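ATP-dependent DNA ligase (Mycobacterium tuberculosis, PDB 6NHX) seals breaks in double-stranded DNA at the expense of ATP and, together with Ku, repairs double-strand breaks by non-homologous end joining. Local coordinates at residues N7-A19 and R173-D186. The protein carries 1 engineered substitution. Residues are numbered along the deposited sequence; the frame is centred on the assembly and turned at random.
With ATP (adenosine-5'-triphosphate), chain B.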
# COMPACT_ATOMS: atom_id res chain seq x y z
N ASN A 7 -22.04 5.45 3.63
CA ASN A 7 -22.20 4.05 3.25
C ASN A 7 -21.12 3.57 2.28
O ASN A 7 -21.17 2.41 1.85
CB ASN A 7 -23.57 3.82 2.61
CG ASN A 7 -24.69 3.80 3.63
OD1 ASN A 7 -24.47 4.00 4.82
ND2 ASN A 7 -25.91 3.56 3.16
N LEU A 8 -20.15 4.41 1.97
CA LEU A 8 -19.23 4.17 0.86
C LEU A 8 -18.04 3.32 1.30
O LEU A 8 -17.47 3.54 2.38
CB LEU A 8 -18.70 5.50 0.35
CG LEU A 8 -19.47 6.23 -0.74
CD1 LEU A 8 -18.59 7.34 -1.28
CD2 LEU A 8 -19.88 5.26 -1.84
N ALA A 9 -17.65 2.38 0.44
CA ALA A 9 -16.44 1.60 0.57
C ALA A 9 -15.69 1.64 -0.76
O ALA A 9 -16.31 1.75 -1.82
CB ALA A 9 -16.75 0.15 0.94
N PRO A 10 -14.36 1.55 -0.72
CA PRO A 10 -13.59 1.70 -1.96
C PRO A 10 -13.77 0.53 -2.91
O PRO A 10 -13.97 -0.62 -2.50
CB PRO A 10 -12.14 1.78 -1.47
CG PRO A 10 -12.22 2.02 0.01
CD PRO A 10 -13.50 1.41 0.46
N MET A 11 -13.71 0.85 -4.20
CA MET A 11 -13.60 -0.15 -5.25
C MET A 11 -12.19 -0.74 -5.24
O MET A 11 -11.22 -0.08 -4.89
CB MET A 11 -13.84 0.56 -6.58
CG MET A 11 -13.90 -0.34 -7.80
SD MET A 11 -14.42 0.61 -9.24
CE MET A 11 -14.26 -0.65 -10.52
N LEU A 12 -12.08 -2.01 -5.63
CA LEU A 12 -10.83 -2.75 -5.53
C LEU A 12 -10.44 -3.32 -6.89
O LEU A 12 -11.28 -3.53 -7.76
CB LEU A 12 -10.94 -3.86 -4.48
CG LEU A 12 -11.27 -3.37 -3.07
CD1 LEU A 12 -11.59 -4.55 -2.16
CD2 LEU A 12 -10.13 -2.53 -2.49
N ALA A 13 -9.13 -3.56 -7.05
CA ALA A 13 -8.53 -4.02 -8.30
C ALA A 13 -8.24 -5.51 -8.25
O ALA A 13 -8.02 -6.09 -7.18
CB ALA A 13 -7.23 -3.27 -8.60
N THR A 14 -8.23 -6.12 -9.41
CA THR A 14 -7.92 -7.54 -9.55
C THR A 14 -6.46 -7.71 -9.94
O THR A 14 -5.99 -7.04 -10.86
CB THR A 14 -8.78 -8.13 -10.65
OG1 THR A 14 -10.16 -7.87 -10.38
CG2 THR A 14 -8.60 -9.61 -10.71
N HIS A 15 -5.76 -8.62 -9.27
CA HIS A 15 -4.38 -8.87 -9.64
C HIS A 15 -4.30 -9.41 -11.06
O HIS A 15 -5.02 -10.35 -11.42
CB HIS A 15 -3.77 -9.89 -8.67
CG HIS A 15 -2.27 -9.91 -8.69
ND1 HIS A 15 -1.53 -10.90 -8.09
CD2 HIS A 15 -1.37 -9.05 -9.23
CE1 HIS A 15 -0.25 -10.66 -8.26
NE2 HIS A 15 -0.12 -9.54 -8.95
N GLY A 16 -3.43 -8.82 -11.86
CA GLY A 16 -3.27 -9.29 -13.22
C GLY A 16 -2.03 -8.72 -13.86
O GLY A 16 -1.15 -8.20 -13.18
N THR A 17 -2.00 -8.77 -15.18
CA THR A 17 -0.89 -8.25 -15.97
C THR A 17 -1.41 -7.15 -16.88
O THR A 17 -2.38 -7.36 -17.62
CB THR A 17 -0.25 -9.37 -16.80
OG1 THR A 17 0.42 -10.27 -15.92
CG2 THR A 17 0.77 -8.81 -17.79
N VAL A 18 -0.79 -5.97 -16.81
CA VAL A 18 -1.26 -4.84 -17.61
C VAL A 18 -0.58 -4.72 -18.97
O VAL A 18 -1.11 -4.01 -19.84
CB VAL A 18 -1.20 -3.48 -16.89
CG1 VAL A 18 -1.99 -3.51 -15.60
CG2 VAL A 18 0.24 -3.07 -16.64
N ALA A 19 0.55 -5.39 -19.17
CA ALA A 19 1.21 -5.39 -20.47
C ALA A 19 0.37 -6.26 -21.38
O ALA A 19 0.15 -7.44 -21.08
CB ALA A 19 2.62 -5.96 -20.35
N ARG A 173 -17.71 2.12 -14.65
CA ARG A 173 -18.37 2.78 -13.53
C ARG A 173 -17.59 2.52 -12.24
O ARG A 173 -16.68 1.69 -12.18
CB ARG A 173 -19.83 2.32 -13.44
CG ARG A 173 -20.15 1.32 -12.32
CD ARG A 173 -21.58 0.78 -12.40
NE ARG A 173 -22.60 1.80 -12.14
CZ ARG A 173 -22.84 2.36 -10.96
NH1 ARG A 173 -22.13 2.02 -9.89
NH2 ARG A 173 -23.81 3.28 -10.85
N TYR A 174 -17.95 3.25 -11.19
CA TYR A 174 -17.36 3.05 -9.87
C TYR A 174 -18.26 2.13 -9.07
O TYR A 174 -19.45 2.43 -8.89
CB TYR A 174 -17.18 4.38 -9.14
CG TYR A 174 -16.25 4.26 -7.96
CD1 TYR A 174 -14.89 4.50 -8.10
CD2 TYR A 174 -16.73 3.85 -6.71
CE1 TYR A 174 -14.01 4.37 -7.01
CE2 TYR A 174 -15.86 3.70 -5.63
CZ TYR A 174 -14.51 3.97 -5.79
OH TYR A 174 -13.65 3.82 -4.72
N GLN A 175 -17.71 1.01 -8.60
CA GLN A 175 -18.47 -0.02 -7.88
C GLN A 175 -18.02 -0.10 -6.43
O GLN A 175 -17.06 -0.81 -6.11
CB GLN A 175 -18.32 -1.37 -8.59
CG GLN A 175 -18.75 -1.30 -10.04
CD GLN A 175 -18.90 -2.66 -10.68
OE1 GLN A 175 -18.28 -2.94 -11.70
NE2 GLN A 175 -19.73 -3.51 -10.08
N PRO A 176 -18.65 0.64 -5.52
CA PRO A 176 -18.17 0.67 -4.14
C PRO A 176 -18.18 -0.72 -3.51
O PRO A 176 -19.13 -1.49 -3.67
CB PRO A 176 -19.15 1.62 -3.44
CG PRO A 176 -19.72 2.46 -4.53
CD PRO A 176 -19.77 1.58 -5.74
N GLY A 177 -17.09 -1.02 -2.81
CA GLY A 177 -17.03 -2.23 -2.01
C GLY A 177 -16.84 -3.50 -2.80
O GLY A 177 -17.03 -4.59 -2.25
N ARG A 178 -16.48 -3.41 -4.07
CA ARG A 178 -16.35 -4.59 -4.92
C ARG A 178 -14.99 -4.61 -5.59
O ARG A 178 -14.47 -3.57 -6.01
CB ARG A 178 -17.41 -4.60 -6.02
CG ARG A 178 -18.83 -4.82 -5.53
CD ARG A 178 -19.79 -4.93 -6.70
NE ARG A 178 -20.13 -6.32 -7.01
CZ ARG A 178 -19.44 -7.09 -7.84
NH1 ARG A 178 -18.36 -6.62 -8.45
NH2 ARG A 178 -19.83 -8.34 -8.07
N ARG A 179 -14.42 -5.81 -5.72
CA ARG A 179 -13.22 -6.01 -6.53
C ARG A 179 -13.67 -6.39 -7.93
O ARG A 179 -14.48 -7.30 -8.10
CB ARG A 179 -12.36 -7.12 -5.92
CG ARG A 179 -10.97 -7.17 -6.51
CD ARG A 179 -10.12 -8.29 -5.87
NE ARG A 179 -10.02 -8.15 -4.42
CZ ARG A 179 -9.11 -7.41 -3.79
NH1 ARG A 179 -8.21 -6.71 -4.48
NH2 ARG A 179 -9.09 -7.38 -2.46
N CYS A 180 -13.15 -5.68 -8.94
CA CYS A 180 -13.74 -5.72 -10.27
C CYS A 180 -12.71 -6.00 -11.34
O CYS A 180 -11.54 -5.59 -11.24
CB CYS A 180 -14.42 -4.38 -10.59
SG CYS A 180 -15.73 -3.96 -9.43
N ALA A 181 -13.16 -6.66 -12.41
CA ALA A 181 -12.31 -6.93 -13.56
C ALA A 181 -11.95 -5.67 -14.33
O ALA A 181 -11.00 -5.68 -15.13
CB ALA A 181 -12.99 -7.94 -14.50
N SER A 182 -12.65 -4.56 -14.09
CA SER A 182 -12.38 -3.31 -14.78
C SER A 182 -11.18 -2.57 -14.21
O SER A 182 -10.76 -1.55 -14.79
CB SER A 182 -13.62 -2.42 -14.72
OG SER A 182 -13.99 -2.26 -13.36
N TRP A 183 -10.63 -3.02 -13.08
CA TRP A 183 -9.40 -2.46 -12.51
C TRP A 183 -8.41 -3.59 -12.35
O TRP A 183 -8.74 -4.61 -11.74
CB TRP A 183 -9.66 -1.86 -11.12
CG TRP A 183 -10.34 -0.52 -11.04
CD1 TRP A 183 -11.10 0.08 -11.98
CD2 TRP A 183 -10.29 0.37 -9.93
NE1 TRP A 183 -11.55 1.31 -11.52
CE2 TRP A 183 -11.06 1.50 -10.26
CE3 TRP A 183 -9.67 0.31 -8.68
CZ2 TRP A 183 -11.22 2.58 -9.37
CZ3 TRP A 183 -9.83 1.37 -7.80
CH2 TRP A 183 -10.60 2.49 -8.16
N VAL A 184 -7.20 -3.42 -12.88
CA VAL A 184 -6.20 -4.48 -12.87
C VAL A 184 -4.93 -3.94 -12.22
O VAL A 184 -4.41 -2.90 -12.65
CB VAL A 184 -5.89 -4.97 -14.29
CG1 VAL A 184 -4.86 -6.07 -14.25
CG2 VAL A 184 -7.18 -5.46 -14.97
N LYS A 185 -4.43 -4.60 -11.18
CA LYS A 185 -3.25 -4.17 -10.46
C LYS A 185 -2.07 -5.09 -10.77
O LYS A 185 -2.24 -6.31 -10.83
CB LYS A 185 -3.49 -4.10 -8.95
CG LYS A 185 -4.14 -5.33 -8.35
CD LYS A 185 -4.11 -5.30 -6.83
CE LYS A 185 -4.64 -6.59 -6.24
NZ LYS A 185 -4.41 -6.67 -4.77
N ASP A 186 -0.89 -4.51 -10.93
CA ASP A 186 0.28 -5.23 -11.44
C ASP A 186 1.52 -4.57 -10.84
O ASP A 186 1.71 -3.37 -10.99
CB ASP A 186 0.28 -5.12 -12.97
CG ASP A 186 1.30 -6.00 -13.65
OD1 ASP A 186 2.09 -6.65 -12.94
OD2 ASP A 186 1.31 -6.02 -14.90
PG ATP B . -5.94 -5.14 -1.74
O1G ATP B . -6.12 -5.06 -3.25
O2G ATP B . -6.90 -6.07 -1.02
O3G ATP B . -5.85 -3.77 -1.10
PB ATP B . -3.08 -5.23 -1.09
O1B ATP B . -2.08 -6.35 -0.96
O2B ATP B . -3.26 -4.21 0.01
O3B ATP B . -4.51 -5.87 -1.50
PA ATP B . -1.69 -4.60 -3.56
O1A ATP B . -1.84 -5.98 -4.13
O2A ATP B . -0.42 -4.05 -2.98
O3A ATP B . -2.83 -4.43 -2.45
O5' ATP B . -2.38 -3.54 -4.57
C5' ATP B . -2.16 -2.14 -4.41
C4' ATP B . -3.11 -1.55 -3.37
O4' ATP B . -2.97 -0.13 -3.44
C3' ATP B . -4.57 -1.85 -3.62
O3' ATP B . -5.28 -1.74 -2.39
C2' ATP B . -4.95 -0.69 -4.50
O2' ATP B . -6.37 -0.45 -4.50
C1' ATP B . -4.18 0.47 -3.88
N9 ATP B . -3.78 1.47 -4.89
C8 ATP B . -2.55 2.04 -5.01
N7 ATP B . -2.53 2.95 -6.03
C5 ATP B . -3.78 2.96 -6.54
C6 ATP B . -4.43 3.67 -7.63
N6 ATP B . -3.74 4.53 -8.39
N1 ATP B . -5.72 3.41 -7.86
C2 ATP B . -6.43 2.55 -7.12
N3 ATP B . -5.89 1.85 -6.11
C4 ATP B . -4.59 2.00 -5.80
O HOH W 1 1.99 -8.26 -9.95
O HOH W 2 1.47 -9.48 -12.67
O HOH W 3 2.82 -5.77 -17.13
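Arg179 binds the backbone of strand 12-15 and the nucleotide at once: its NH1 donates to Ala13 O (2.8 Å), which lies in the guanidinium plane, and also to ATP O1G, while NH2 reaches O2G. A planar group with several N-H bonds suits this double task, and a bend at chi3 (-57°) turns it back over the strand, one face resting on Leu12. Lys185 passes its extended chain by the methyl of Ala13, small enough to let it through, and NZ bridges ATP O1A (2.7 Å) and O1G. Arg51 and Arg293 add further bonds to the nucleotide. At the far end, Asp186 OD2 accepts the backbone N-H of Val18 at 2.8 Å on its anti side, and waters tie the carboxylate to Gly16 O and Ala19 N.

Strand 12-15 pairs in parallel register with both partners, lying between 179-180 and 184-186 in a mixed sheet of the adenylation (nucleotidyltransferase) domain. Leu12 pairs with the first neighbour, its N-H going to Arg178 O and its carbonyl receiving Cys180 N; Thr14 pairs with the second, through Trp183 O and Lys185 N. At the corner formed by residues 181-183, Thr14 OG1 gives its proton to Cys180 O (2.8 Å), approaching from above the carbonyl plane.

Met11 lays an unbranched, fully extended chain (chi1 -174°) against Tyr174 and Trp183. Its CB lies over the Tyr174 ring, SD makes Met-aromatic contacts with both rings, and CE sits 3.6 Å from the centroid of the five-membered ring of Trp183. Tyr174 OH accepts the Met11 N-H almost straight (172°) and is also hydrogen-bonded to Asp78. Trp183 reaches past Met11 to ATP, its CZ3 lying 3.7 Å from C2 of the adenine. Farther out, Leu8 CD2 packs on the Pro176 ring.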